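Local coordinates for like-Sm ribonucleoprotein core (Methanococcus vannielii SB, PDB 5MKI) that probably binds uridine-containing RNA as a seven-membered assembly of Sm-fold subunits, of the kind that archaeal Lsm proteins form, at residues S14-V19 against R32-D37; T20-D25 against V67-L72; D25-K30 against I49-E54; M40-E45 against L60-D65. One frame throughout, in Å; residues are numbered along the deposited sequence.

Contact 1. Residues S14-V19 against R32-D37; sequences SINTNV and RLKAYD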
loop_
_atom_site.group_PDB
_atom_site.type_symbol
_atom_site.label_atom_id
_atom_site.label_comp_id
_atom_site.label_asym_id
_atom_site.label_seq_id
_atom_site.Cartn_x
_atom_site.Cartn_y
_atom_site.Cartn_z
ATOM N N SER A 14 17.183 -13.859 -17.957
ATOM C CA SER A 14 16.885 -15.138 -17.329
ATOM C C SER A 14 15.668 -15.825 -17.918
ATOM O O SER A 14 15.222 -16.834 -17.360
ATOM C CB SER A 14 16.668 -14.955 -15.828
ATOM O OG SER A 14 17.859 -14.577 -15.188
ATOM N N ILE A 15 15.110 -15.304 -19.015
ATOM C CA ILE A 15 13.987 -15.978 -19.649
ATOM C C ILE A 15 14.413 -17.391 -20.033
ATOM O O ILE A 15 15.523 -17.612 -20.544
ATOM C CB ILE A 15 13.481 -15.208 -20.879
ATOM C CG1 ILE A 15 12.795 -13.890 -20.471
ATOM C CG2 ILE A 15 12.499 -16.078 -21.667
ATOM C CD1 ILE A 15 11.435 -14.070 -19.792
ATOM N N ASN A 16 13.537 -18.357 -19.743
ATOM C CA ASN A 16 13.740 -19.774 -20.056
ATOM C C ASN A 16 14.923 -20.361 -19.293
ATOM O O ASN A 16 15.607 -21.261 -19.784
ATOM C CB ASN A 16 13.891 -19.994 -21.563
ATOM C CG ASN A 16 12.587 -19.813 -22.290
ATOM O OD1 ASN A 16 11.542 -20.248 -21.806
ATOM N ND2 ASN A 16 12.625 -19.152 -23.442
ATOM N N THR A 17 15.176 -19.833 -18.097
ATOM C CA THR A 17 16.033 -20.461 -17.105
ATOM C C THR A 17 15.253 -20.569 -15.800
ATOM O O THR A 17 14.143 -20.040 -15.669
ATOM C CB THR A 17 17.340 -19.681 -16.898
ATOM O OG1 THR A 17 17.068 -18.451 -16.208
ATOM C CG2 THR A 17 18.002 -19.379 -18.239
ATOM N N ASN A 18 15.842 -21.260 -14.828
ATOM C CA ASN A 18 15.209 -21.471 -13.533
ATOM C C ASN A 18 15.547 -20.337 -12.572
ATOM O O ASN A 18 16.722 -19.988 -12.403
ATOM C CB ASN A 18 15.651 -22.806 -12.935
ATOM C CG ASN A 18 14.590 -23.420 -12.060
ATOM O OD1 ASN A 18 14.438 -23.060 -10.892
ATOM N ND2 ASN A 18 13.829 -24.343 -12.630
ATOM N N VAL A 19 14.518 -19.763 -11.940
ATOM C CA VAL A 19 14.726 -18.692 -10.973
ATOM C C VAL A 19 14.046 -19.064 -9.665
ATOM O O VAL A 19 13.123 -19.876 -9.625
ATOM C CB VAL A 19 14.222 -17.325 -11.486
ATOM C CG1 VAL A 19 14.933 -16.980 -12.805
ATOM C CG2 VAL A 19 12.683 -17.319 -11.638
ATOM N N ARG A 32 10.642 -22.062 -13.967
ATOM C CA ARG A 32 11.228 -21.608 -15.229
ATOM C C ARG A 32 10.523 -20.334 -15.700
ATOM O O ARG A 32 9.315 -20.348 -15.975
ATOM C CB ARG A 32 11.115 -22.714 -16.281
ATOM C CG ARG A 32 11.701 -22.397 -17.665
ATOM C CD ARG A 32 11.314 -23.500 -18.662
ATOM N NE ARG A 32 11.990 -23.356 -19.949
ATOM C CZ ARG A 32 13.235 -23.766 -20.187
ATOM N NH1 ARG A 32 13.942 -24.339 -19.223
ATOM N NH2 ARG A 32 13.776 -23.593 -21.381
ATOM N N LEU A 33 11.282 -19.247 -15.828
ATOM C CA LEU A 33 10.716 -17.917 -16.060
ATOM C C LEU A 33 10.334 -17.735 -17.527
ATOM O O LEU A 33 11.205 -17.629 -18.398
ATOM C CB LEU A 33 11.708 -16.847 -15.615
ATOM C CG LEU A 33 11.252 -15.385 -15.728
ATOM C CD1 LEU A 33 10.272 -15.023 -14.619
ATOM C CD2 LEU A 33 12.458 -14.448 -15.725
ATOM N N LYS A 34 9.029 -17.638 -17.789
ATOM C CA LYS A 34 8.479 -17.448 -19.129
ATOM C C LYS A 34 8.130 -16.000 -19.455
ATOM O O LYS A 34 7.985 -15.666 -20.638
ATOM C CB LYS A 34 7.208 -18.296 -19.309
ATOM C CG LYS A 34 7.370 -19.752 -18.917
ATOM C CD LYS A 34 8.406 -20.402 -19.801
ATOM C CE LYS A 34 7.961 -20.401 -21.266
ATOM N NZ LYS A 34 9.001 -20.988 -22.165
ATOM N N ALA A 35 7.969 -15.146 -18.453
ATOM C CA ALA A 35 7.497 -13.785 -18.691
ATOM C C ALA A 35 7.577 -13.011 -17.391
ATOM O O ALA A 35 7.461 -13.589 -16.308
ATOM C CB ALA A 35 6.061 -13.766 -19.231
ATOM N N TYR A 36 7.787 -11.700 -17.517
ATOM C CA TYR A 36 7.768 -10.767 -16.398
ATOM C C TYR A 36 7.401 -9.389 -16.939
ATOM O O TYR A 36 7.484 -9.136 -18.147
ATOM C CB TYR A 36 9.120 -10.702 -15.673
ATOM C CG TYR A 36 10.129 -9.915 -16.463
ATOM C CD1 TYR A 36 10.732 -10.466 -17.581
ATOM C CD2 TYR A 36 10.445 -8.602 -16.123
ATOM C CE1 TYR A 36 11.633 -9.742 -18.329
ATOM C CE2 TYR A 36 11.341 -7.872 -16.868
ATOM C CZ TYR A 36 11.936 -8.446 -17.960
ATOM O OH TYR A 36 12.829 -7.729 -18.702
ATOM N N ASP A 37 7.002 -8.490 -16.029
ATOM C CA ASP A 37 6.606 -7.128 -16.392
ATOM C C ASP A 37 7.212 -6.157 -15.379
ATOM O O ASP A 37 7.876 -6.565 -14.420
ATOM C CB ASP A 37 5.070 -6.971 -16.483
ATOM C CG ASP A 37 4.343 -7.288 -15.169
ATOM O OD1 ASP A 37 4.942 -7.185 -14.082
ATOM O OD2 ASP A 37 3.146 -7.649 -15.218
#

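Contact 2. Residues T20-D25 against V67-L72; sequences TVYLKD and VLYVSL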
loop_
_atom_site.group_PDB
_atom_site.type_symbol
_atom_site.label_atom_id
_atom_site.label_comp_id
_atom_site.label_asym_id
_atom_site.label_seq_id
_atom_site.Cartn_x
_atom_site.Cartn_y
_atom_site.Cartn_z
ATOM N N THR A 20 14.537 -18.472 -8.591
ATOM C CA THR A 20 13.955 -18.595 -7.262
ATOM C C THR A 20 13.381 -17.239 -6.869
ATOM O O THR A 20 14.126 -16.260 -6.774
ATOM C CB THR A 20 15.006 -19.050 -6.250
ATOM O OG1 THR A 20 15.612 -20.252 -6.733
ATOM C CG2 THR A 20 14.384 -19.312 -4.886
ATOM N N VAL A 21 12.070 -17.187 -6.655
ATOM C CA VAL A 21 11.376 -15.965 -6.242
ATOM C C VAL A 21 11.116 -16.053 -4.746
ATOM O O VAL A 21 10.312 -16.877 -4.299
ATOM C CB VAL A 21 10.060 -15.758 -7.008
ATOM C CG1 VAL A 21 9.392 -14.415 -6.577
ATOM C CG2 VAL A 21 10.290 -15.783 -8.505
ATOM N N TYR A 22 11.783 -15.199 -3.972
ATOM C CA TYR A 22 11.527 -15.063 -2.539
ATOM C C TYR A 22 10.372 -14.091 -2.287
ATOM O O TYR A 22 10.393 -12.954 -2.767
ATOM C CB TYR A 22 12.768 -14.555 -1.807
ATOM C CG TYR A 22 13.941 -15.515 -1.797
ATOM C CD1 TYR A 22 14.788 -15.627 -2.898
ATOM C CD2 TYR A 22 14.211 -16.297 -0.678
ATOM C CE1 TYR A 22 15.867 -16.498 -2.883
ATOM C CE2 TYR A 22 15.295 -17.167 -0.651
ATOM C CZ TYR A 22 16.117 -17.266 -1.757
ATOM O OH TYR A 22 17.194 -18.136 -1.735
ATOM N N LEU A 23 9.395 -14.527 -1.501
ATOM C CA LEU A 23 8.195 -13.761 -1.210
ATOM C C LEU A 23 8.273 -13.153 0.189
ATOM O O LEU A 23 9.020 -13.616 1.055
ATOM C CB LEU A 23 6.959 -14.649 -1.337
ATOM C CG LEU A 23 6.735 -15.254 -2.726
ATOM C CD1 LEU A 23 5.376 -15.971 -2.781
ATOM C CD2 LEU A 23 6.822 -14.165 -3.790
ATOM N N LYS A 24 7.465 -12.108 0.403
ATOM C CA LYS A 24 7.525 -11.354 1.655
ATOM C C LYS A 24 7.194 -12.213 2.868
ATOM O O LYS A 24 7.665 -11.928 3.975
ATOM C CB LYS A 24 6.571 -10.163 1.595
ATOM C CG LYS A 24 7.016 -9.056 0.674
ATOM C CD LYS A 24 5.921 -8.020 0.536
ATOM C CE LYS A 24 6.442 -6.753 -0.127
ATOM N NZ LYS A 24 6.864 -7.000 -1.551
ATOM N N ASP A 25 6.397 -13.257 2.688
ATOM C CA ASP A 25 5.924 -14.064 3.803
ATOM C C ASP A 25 6.861 -15.211 4.154
ATOM O O ASP A 25 6.528 -16.014 5.034
ATOM C CB ASP A 25 4.525 -14.618 3.494
ATOM C CG ASP A 25 4.490 -15.463 2.217
ATOM O OD1 ASP A 25 5.566 -15.849 1.711
ATOM O OD2 ASP A 25 3.377 -15.745 1.721
ATOM N N VAL A 67 6.763 -9.852 -3.903
ATOM C CA VAL A 67 8.140 -10.309 -4.118
ATOM C C VAL A 67 9.092 -9.557 -3.199
ATOM O O VAL A 67 9.035 -8.327 -3.092
ATOM C CB VAL A 67 8.551 -10.139 -5.588
ATOM C CG1 VAL A 67 10.064 -10.415 -5.758
ATOM C CG2 VAL A 67 7.733 -11.086 -6.478
ATOM N N LEU A 68 9.969 -10.306 -2.534
ATOM C CA LEU A 68 11.054 -9.748 -1.740
ATOM C C LEU A 68 12.284 -9.531 -2.618
ATOM O O LEU A 68 12.733 -8.394 -2.793
ATOM C CB LEU A 68 11.361 -10.684 -0.563
ATOM C CG LEU A 68 12.054 -10.143 0.687
ATOM C CD1 LEU A 68 11.189 -9.067 1.355
ATOM C CD2 LEU A 68 12.340 -11.295 1.656
ATOM N N TYR A 69 12.827 -10.616 -3.182
ATOM C CA TYR A 69 13.860 -10.553 -4.215
ATOM C C TYR A 69 13.817 -11.836 -5.036
ATOM O O TYR A 69 13.296 -12.859 -4.589
ATOM C CB TYR A 69 15.268 -10.343 -3.638
ATOM C CG TYR A 69 15.558 -10.941 -2.269
ATOM C CD1 TYR A 69 15.697 -12.322 -2.082
ATOM C CD2 TYR A 69 15.740 -10.119 -1.170
ATOM C CE1 TYR A 69 15.972 -12.850 -0.820
ATOM C CE2 TYR A 69 16.019 -10.633 0.078
ATOM C CZ TYR A 69 16.139 -11.990 0.256
ATOM O OH TYR A 69 16.417 -12.466 1.525
ATOM N N VAL A 70 14.362 -11.760 -6.248
ATOM C CA VAL A 70 14.469 -12.898 -7.154
ATOM C C VAL A 70 15.949 -13.245 -7.314
ATOM O O VAL A 70 16.782 -12.354 -7.547
ATOM C CB VAL A 70 13.809 -12.593 -8.514
ATOM C CG1 VAL A 70 13.844 -13.800 -9.397
ATOM C CG2 VAL A 70 12.352 -12.128 -8.320
ATOM N N SER A 71 16.277 -14.536 -7.164
ATOM C CA SER A 71 17.640 -15.037 -7.341
ATOM C C SER A 71 17.796 -15.572 -8.760
ATOM O O SER A 71 17.068 -16.484 -9.171
ATOM C CB SER A 71 17.979 -16.134 -6.332
ATOM O OG SER A 71 19.354 -16.490 -6.444
ATOM N N LEU A 72 18.736 -14.998 -9.498
ATOM C CA LEU A 72 18.906 -15.259 -10.915
ATOM C C LEU A 72 20.197 -16.015 -11.196
ATOM O O LEU A 72 21.150 -15.924 -10.426
ATOM C CB LEU A 72 18.947 -13.959 -11.696
ATOM C CG LEU A 72 17.810 -12.973 -11.587
ATOM C CD1 LEU A 72 18.134 -11.925 -12.596
ATOM C CD2 LEU A 72 16.531 -13.663 -11.943
ATOM O OXT LEU A 72 20.322 -16.689 -12.219
#

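Contact 3. Residues D25-K30 against I49-E54; sequences DGKLVK and IESDEE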
loop_
_atom_site.group_PDB
_atom_site.type_symbol
_atom_site.label_atom_id
_atom_site.label_comp_id
_atom_site.label_asym_id
_atom_site.label_seq_id
_atom_site.Cartn_x
_atom_site.Cartn_y
_atom_site.Cartn_z
ATOM N N ASP A 25 6.397 -13.257 2.688
ATOM C CA ASP A 25 5.924 -14.064 3.803
ATOM C C ASP A 25 6.861 -15.211 4.154
ATOM O O ASP A 25 6.528 -16.014 5.034
ATOM C CB ASP A 25 4.525 -14.618 3.494
ATOM C CG ASP A 25 4.490 -15.463 2.217
ATOM O OD1 ASP A 25 5.566 -15.849 1.711
ATOM O OD2 ASP A 25 3.377 -15.745 1.721
ATOM N N GLY A 26 8.008 -15.317 3.482
ATOM C CA GLY A 26 8.947 -16.400 3.709
ATOM C C GLY A 26 8.902 -17.516 2.685
ATOM O O GLY A 26 9.835 -18.322 2.633
ATOM N N LYS A 27 7.857 -17.581 1.867
ATOM C CA LYS A 27 7.778 -18.589 0.823
ATOM C C LYS A 27 8.902 -18.422 -0.195
ATOM O O LYS A 27 9.389 -17.317 -0.450
ATOM C CB LYS A 27 6.428 -18.512 0.110
ATOM C CG LYS A 27 5.236 -18.877 0.976
ATOM C CD LYS A 27 3.993 -19.090 0.119
ATOM C CE LYS A 27 2.749 -19.238 0.975
ATOM N NZ LYS A 27 2.530 -18.063 1.846
ATOM N N LEU A 28 9.311 -19.552 -0.774
ATOM C CA LEU A 28 10.191 -19.614 -1.932
ATOM C C LEU A 28 9.447 -20.310 -3.062
ATOM O O LEU A 28 8.970 -21.434 -2.886
ATOM C CB LEU A 28 11.477 -20.390 -1.621
ATOM C CG LEU A 28 12.713 -19.674 -1.084
ATOM C CD1 LEU A 28 12.518 -19.238 0.368
ATOM C CD2 LEU A 28 13.940 -20.578 -1.239
ATOM N N VAL A 29 9.346 -19.653 -4.215
ATOM C CA VAL A 29 8.738 -20.239 -5.405
ATOM C C VAL A 29 9.828 -20.370 -6.457
ATOM O O VAL A 29 10.465 -19.375 -6.819
ATOM C CB VAL A 29 7.563 -19.401 -5.938
ATOM C CG1 VAL A 29 6.812 -20.181 -6.983
ATOM C CG2 VAL A 29 6.638 -18.984 -4.812
ATOM N N LYS A 30 10.033 -21.588 -6.952
ATOM C CA LYS A 30 11.103 -21.901 -7.894
ATOM C C LYS A 30 10.487 -22.406 -9.188
ATOM O O LYS A 30 9.577 -23.239 -9.152
ATOM C CB LYS A 30 12.055 -22.952 -7.304
ATOM C CG LYS A 30 13.092 -23.489 -8.285
ATOM C CD LYS A 30 13.843 -24.708 -7.731
ATOM C CE LYS A 30 13.964 -25.826 -8.773
ATOM N NZ LYS A 30 15.338 -25.936 -9.383
ATOM N N ILE A 49 6.979 -24.916 -4.887
ATOM C CA ILE A 49 7.101 -24.222 -3.610
ATOM C C ILE A 49 7.989 -25.065 -2.707
ATOM O O ILE A 49 7.764 -26.272 -2.561
ATOM C CB ILE A 49 5.727 -23.992 -2.960
ATOM C CG1 ILE A 49 4.673 -23.596 -4.002
ATOM C CG2 ILE A 49 5.843 -22.969 -1.845
ATOM C CD1 ILE A 49 5.014 -22.374 -4.811
ATOM N N GLU A 50 9.005 -24.439 -2.104
ATOM C CA GLU A 50 9.837 -25.168 -1.150
ATOM C C GLU A 50 9.031 -25.630 0.057
ATOM O O GLU A 50 9.444 -26.571 0.744
ATOM C CB GLU A 50 11.025 -24.307 -0.700
ATOM C CG GLU A 50 10.907 -23.686 0.709
ATOM C CD GLU A 50 9.801 -22.628 0.847
ATOM O OE1 GLU A 50 9.617 -22.102 1.967
ATOM O OE2 GLU A 50 9.114 -22.317 -0.151
ATOM N N SER A 51 7.884 -25.003 0.312
ATOM C CA SER A 51 6.961 -25.426 1.355
ATOM C C SER A 51 6.132 -26.640 0.956
ATOM O O SER A 51 5.087 -26.878 1.571
ATOM C CB SER A 51 6.021 -24.272 1.716
ATOM O OG SER A 51 6.689 -23.021 1.682
ATOM N N ASP A 52 6.576 -27.410 -0.041
ATOM C CA ASP A 52 5.748 -28.432 -0.671
ATOM C C ASP A 52 6.494 -29.051 -1.850
ATOM O O ASP A 52 5.873 -29.478 -2.831
ATOM C CB ASP A 52 4.415 -27.822 -1.133
ATOM C CG ASP A 52 3.405 -28.864 -1.557
ATOM O OD1 ASP A 52 3.617 -30.060 -1.264
ATOM O OD2 ASP A 52 2.389 -28.494 -2.181
ATOM N N GLU A 53 7.825 -29.120 -1.756
ATOM C CA GLU A 53 8.677 -29.466 -2.891
ATOM C C GLU A 53 8.391 -30.865 -3.432
ATOM O O GLU A 53 9.266 -31.738 -3.435
ATOM C CB GLU A 53 10.155 -29.318 -2.509
ATOM C CG GLU A 53 10.486 -29.670 -1.057
ATOM C CD GLU A 53 11.774 -29.016 -0.569
ATOM O OE1 GLU A 53 12.014 -28.982 0.659
ATOM O OE2 GLU A 53 12.546 -28.529 -1.419
ATOM N N GLU A 54 7.161 -31.074 -3.905
ATOM C CA GLU A 54 6.766 -32.308 -4.567
ATOM C C GLU A 54 5.847 -31.994 -5.743
ATOM O O GLU A 54 6.050 -32.506 -6.850
ATOM C CB GLU A 54 6.081 -33.259 -3.583
ATOM C CG GLU A 54 5.899 -34.672 -4.124
ATOM C CD GLU A 54 7.096 -35.570 -3.851
ATOM O OE1 GLU A 54 6.929 -36.809 -3.900
ATOM O OE2 GLU A 54 8.199 -35.041 -3.583
#

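Contact 4. Residues M40-E45 against L60-D65; sequences MNVALE and LVVRGD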
loop_
_atom_site.group_PDB
_atom_site.type_symbol
_atom_site.label_atom_id
_atom_site.label_comp_id
_atom_site.label_asym_id
_atom_site.label_seq_id
_atom_site.Cartn_x
_atom_site.Cartn_y
_atom_site.Cartn_z
ATOM N N MET A 40 7.115 -6.552 -11.676
ATOM C CA MET A 40 7.712 -7.810 -11.227
ATOM C C MET A 40 6.683 -8.931 -11.073
ATOM O O MET A 40 6.936 -9.891 -10.335
ATOM C CB MET A 40 8.508 -7.639 -9.916
ATOM C CG MET A 40 9.619 -6.564 -9.952
ATOM S SD MET A 40 10.925 -6.701 -8.679
ATOM C CE MET A 40 11.313 -8.445 -8.775
ATOM N N ASN A 41 5.510 -8.837 -11.723
ATOM C CA ASN A 41 4.723 -10.042 -11.959
ATOM C C ASN A 41 5.572 -11.019 -12.779
ATOM O O ASN A 41 6.338 -10.608 -13.652
ATOM C CB ASN A 41 3.421 -9.761 -12.729
ATOM C CG ASN A 41 2.481 -8.752 -12.043
ATOM O OD1 ASN A 41 2.280 -8.748 -10.833
ATOM N ND2 ASN A 41 1.876 -7.922 -12.855
ATOM N N VAL A 42 5.442 -12.315 -12.509
ATOM C CA VAL A 42 6.222 -13.324 -13.233
ATOM C C VAL A 42 5.361 -14.557 -13.497
ATOM O O VAL A 42 4.580 -14.994 -12.639
ATOM C CB VAL A 42 7.522 -13.709 -12.486
ATOM C CG1 VAL A 42 8.410 -12.492 -12.243
ATOM C CG2 VAL A 42 7.221 -14.410 -11.162
ATOM N N ALA A 43 5.492 -15.110 -14.703
ATOM C CA ALA A 43 4.892 -16.393 -15.046
ATOM C C ALA A 43 5.976 -17.465 -14.948
ATOM O O ALA A 43 6.984 -17.393 -15.658
ATOM C CB ALA A 43 4.280 -16.362 -16.446
ATOM N N LEU A 44 5.781 -18.434 -14.054
ATOM C CA LEU A 44 6.762 -19.488 -13.797
ATOM C C LEU A 44 6.203 -20.833 -14.245
ATOM O O LEU A 44 5.156 -21.265 -13.752
ATOM C CB LEU A 44 7.122 -19.559 -12.317
ATOM C CG LEU A 44 7.757 -18.339 -11.664
ATOM C CD1 LEU A 44 7.792 -18.516 -10.152
ATOM C CD2 LEU A 44 9.145 -18.137 -12.243
ATOM N N GLU A 45 6.923 -21.503 -15.143
ATOM C CA GLU A 45 6.516 -22.795 -15.683
ATOM C C GLU A 45 7.122 -23.933 -14.867
ATOM O O GLU A 45 8.285 -23.864 -14.462
ATOM C CB GLU A 45 6.955 -22.913 -17.143
ATOM C CG GLU A 45 6.386 -24.105 -17.870
ATOM C CD GLU A 45 7.025 -24.300 -19.222
ATOM O OE1 GLU A 45 8.196 -24.742 -19.259
ATOM O OE2 GLU A 45 6.362 -24.009 -20.241
ATOM N N LEU A 60 2.559 -21.065 -12.825
ATOM C CA LEU A 60 2.250 -20.194 -11.694
ATOM C C LEU A 60 2.469 -18.746 -12.108
ATOM O O LEU A 60 3.586 -18.369 -12.473
ATOM C CB LEU A 60 3.149 -20.495 -10.494
ATOM C CG LEU A 60 2.769 -21.520 -9.440
ATOM C CD1 LEU A 60 3.533 -21.222 -8.150
ATOM C CD2 LEU A 60 1.258 -21.507 -9.220
ATOM N N VAL A 61 1.433 -17.927 -12.017
ATOM C CA VAL A 61 1.591 -16.489 -12.201
ATOM C C VAL A 61 1.631 -15.855 -10.818
ATOM O O VAL A 61 0.659 -15.946 -10.062
ATOM C CB VAL A 61 0.468 -15.905 -13.066
ATOM C CG1 VAL A 61 0.544 -14.366 -13.093
ATOM C CG2 VAL A 61 0.565 -16.490 -14.470
ATOM N N VAL A 62 2.777 -15.261 -10.476
ATOM C CA VAL A 62 3.031 -14.694 -9.154
ATOM C C VAL A 62 2.846 -13.186 -9.235
ATOM O O VAL A 62 3.355 -12.539 -10.162
ATOM C CB VAL A 62 4.445 -15.034 -8.657
ATOM C CG1 VAL A 62 4.664 -14.474 -7.258
ATOM C CG2 VAL A 62 4.720 -16.572 -8.707
ATOM N N ARG A 63 2.137 -12.627 -8.268
ATOM C CA ARG A 63 1.905 -11.183 -8.244
ATOM C C ARG A 63 3.121 -10.471 -7.651
ATOM O O ARG A 63 3.533 -10.765 -6.520
ATOM C CB ARG A 63 0.638 -10.862 -7.454
ATOM C CG ARG A 63 0.043 -9.517 -7.825
ATOM C CD ARG A 63 -1.422 -9.398 -7.426
ATOM N NE ARG A 63 -1.994 -8.135 -7.883
ATOM C CZ ARG A 63 -1.853 -6.978 -7.243
ATOM N NH1 ARG A 63 -1.171 -6.935 -6.108
ATOM N NH2 ARG A 63 -2.419 -5.872 -7.721
ATOM N N GLY A 64 3.687 -9.522 -8.409
ATOM C CA GLY A 64 4.969 -8.934 -8.032
ATOM C C GLY A 64 4.998 -8.216 -6.687
ATOM O O GLY A 64 6.040 -8.181 -6.024
ATOM N N ASP A 65 3.865 -7.641 -6.254
ATOM C CA ASP A 65 3.842 -6.942 -4.969
ATOM C C ASP A 65 4.168 -7.858 -3.796
ATOM O O ASP A 65 4.456 -7.364 -2.700
ATOM C CB ASP A 65 2.478 -6.284 -4.719
ATOM C CG ASP A 65 1.460 -7.252 -4.132
ATOM O OD1 ASP A 65 1.442 -8.432 -4.550
ATOM O OD2 ASP A 65 0.681 -6.844 -3.244
#

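Contact 1. Residues S14-V19 against R32-D37
Asn16 meets three residues of the strand 28-36. Its CB lies 3.6 Å from Arg32 NH2. CG is anti to the carbonyl carbon (chi1 -72°), and from it the carbonyl branch turns to Lys34, whose NZ donates to Asn16 OD1 at 2.7 Å, in the plane of the amide. Lys34 reaches it by bending at chi2 and chi3. The Arg32 chain is extended from CG to NE, and its guanidinium comes under Asn16 O, which stands 3.2 Å above the guanidinium plane, offset toward the rim, at an angle to NH2 too poor for a hydrogen bond.

Two backbone bonds fix the approach. Asn16 N donates to Leu33 O at 2.8 Å, almost straight at 178°, and Leu33 N donates to Thr17 O at 3.0 Å. Both atoms, Asn16 N and Thr17 O, belong to a type II beta turn from Ser14 to Thr17, in which Ser14 O accepts from Thr17 N and Thr17 OG1. Beyond the turn, Asn18, seen to bind calcium in this protein though no ion is bound to this chain, forms an antiparallel non-hydrogen-bonded pair with Arg32. On the apolar side Ile15 CD1 lies 4.2 Å from Leu33 CD2 and also reaches the edge of the Tyr36 ring, while Val19 CG2 rests on Leu33 CB.

The turn leads from the N-terminal helix 9-13 into the first strand of the Sm fold. Leu33 and Tyr36 pack on Leu11 of that helix, Leu33 also touches Val42 and Leu44 of strand 42-44, and Ile15 packs on Thr4 of a neighbouring subunit.

Contact 2. Residues T20-D25 against V67-L72
Tyr22 and Tyr69 pair across an antiparallel strand contact, in which the strand 18-23 takes the C-terminal strand 67-71 along one edge. The backbones meet in regular register from Thr20-Ser71 to Tyr22-Tyr69. Ser71 N donates to Thr20 O at 2.8 Å, and Tyr22 N to Tyr69 O at 2.9 Å.

At Tyr22 the register slips by one. Its carbonyl oxygen takes Leu68 N at 2.7 Å and, weakly, Tyr69 N, which makes a classic beta bulge where the chain turns a corner at Leu68. Such sharp bending lets the strands of the Sm fold curl into a small barrel, and here strand 69-71 is joined on its other side by a strand of a neighbouring subunit.

On the tyrosine face, Tyr69 CE1 lies 3.5 Å above the Tyr22 ring, offset toward its rim. The planes are 57° apart, an oblique pairing, and Ser71 CB sits near the ring edge at Tyr22 CE1. On the barrel-core face Val21 CG1 touches Val67 CG2 at 3.7 Å. Lys24 NZ donates to Asp65 O and, from above the carbonyl plane, to Val67 O at 3.0 Å; Val67 O also takes Asn66 ND2 of a neighbouring subunit.

Contact 3. Residues D25-K30 against I49-E54
Glu50 and Leu28 exchange hydrogen bonds where an antiparallel pairing of the Sm fold ends, the strand 28-36 meeting the close of strand 47-49 and the loop that follows. Val29 and Ile49 are the last bridge, a non-hydrogen-bonded pair.

Both hydrogen bonds across the contact join Glu50 and Leu28. Glu50 N donates to Leu28 O at 3.1 Å, continuing the ladder one step past the strand. In return the Glu50 side chain, bent at chi2 (-67°), folds back so that its carboxylate takes Leu28 N on OE2 at 2.8 Å. The donor stands above the carboxylate plane, 53° out of it. Glu50 OE2 also comes within 2.9 Å of Leu28 O, a close pair of acceptors and not a bond. Leu28 CB lies 3.4 Å from the same Glu50 OE2, and Ile49 CA adds a CH contact to Leu28 O.

Ahead of the strand, the segment 25-27 is ordered by its own bonds. Asp25 OD1 accepts from Lys27 N in an Asx turn, and Asp25 OD2 forms a salt bridge with Lys27 NZ that is modelled too short for its length to be relied on. Gly26 sits in this turn with a positive phi of 101°.

Apolar packing lies on the face of Val29 and Ile49, whose side chains run side by side, pointing the same way. That face continues into the barrel core through Leu60 of strand 57-62 and is also covered by Tyr69 of a neighbouring subunit. Leu28, on the other face, packs on Thr20 and Tyr22 of strand 18-23. Ile49 CD1 rests against both methyls of Val29, 3.6 Å from CG1 and 3.8 Å from CG2.

Contact 4. Residues M40-E45 against L60-D65
Asn41 OD1 takes the backbone N-H of Gly64 at 2.9 Å in an almost straight bond (176°), the donor tilted 18° from the amide plane. CG is anti to the carbonyl carbon (chi1 -58°), and OD1 reaches the corner where the strand 57-62 gives way to the short 3-10 turn. ND2 donates to Asp37, so the amide is gripped at both ends and its rotation fixed. Asn41, Arg63 and Asp65 have all been seen to bind UMP in this protein. No nucleotide is bound to this chain, but the bonds are consistent with a preordered uridine site. Arg63 NH1 forms a long salt bridge with Asp65 OD1, and Arg63 NH2 donates to His39 O of a neighbouring subunit, a bond across the interface.

Gly64 CA lies 3.2 Å from Met40 O, and the backbone of Met40 and Asn41 comes so close that a CB here would collide with it. Beyond the corner the strands pair antiparallel. Val42 and Val62 exchange two backbone bonds, with Val62 N to Val42 O at 2.8 Å, and Leu44 and Leu60 do the same, with Leu44 N to Leu60 O at 2.7 Å. Ala43 and Val61 lie between them as a non-hydrogen-bonded pair.

Val42, Leu44, Leu60 and Val62 share one face. Val42 CG2 lies 3.8 Å from Val62 CB, and Leu44 CD1 meets Val62 CG2 at 3.9 Å. This face turns inward on strands 18-23 and 28-36, touching Val19, Val21, Leu23, Val29 and Leu33, while strand 60-62 pairs outward with a strand of the neighbouring subunit.

How the contacts relate
From the N terminus, the helix 9-13 runs into contact 1, which closes the hairpin of strands 18-23 and 28-36 at its open end. Contact 2 closes the widest loop, bringing the C-terminal strand back to strand 18-23; it crosses contact 1, and contacts 3 and 4 both lie within its loop. Contact 3 crosses contact 1 as well, tying the start of strand 28-36 to the end of strand 47-49, and also crosses contact 4. Contact 4 opens after contact 1 has closed and joins strand 42-44 to strand 57-62. Val29, Leu44 and Leu60 pack together where contacts 3 and 4 meet, and Met40 joins contact 4 to Val67 and Val70.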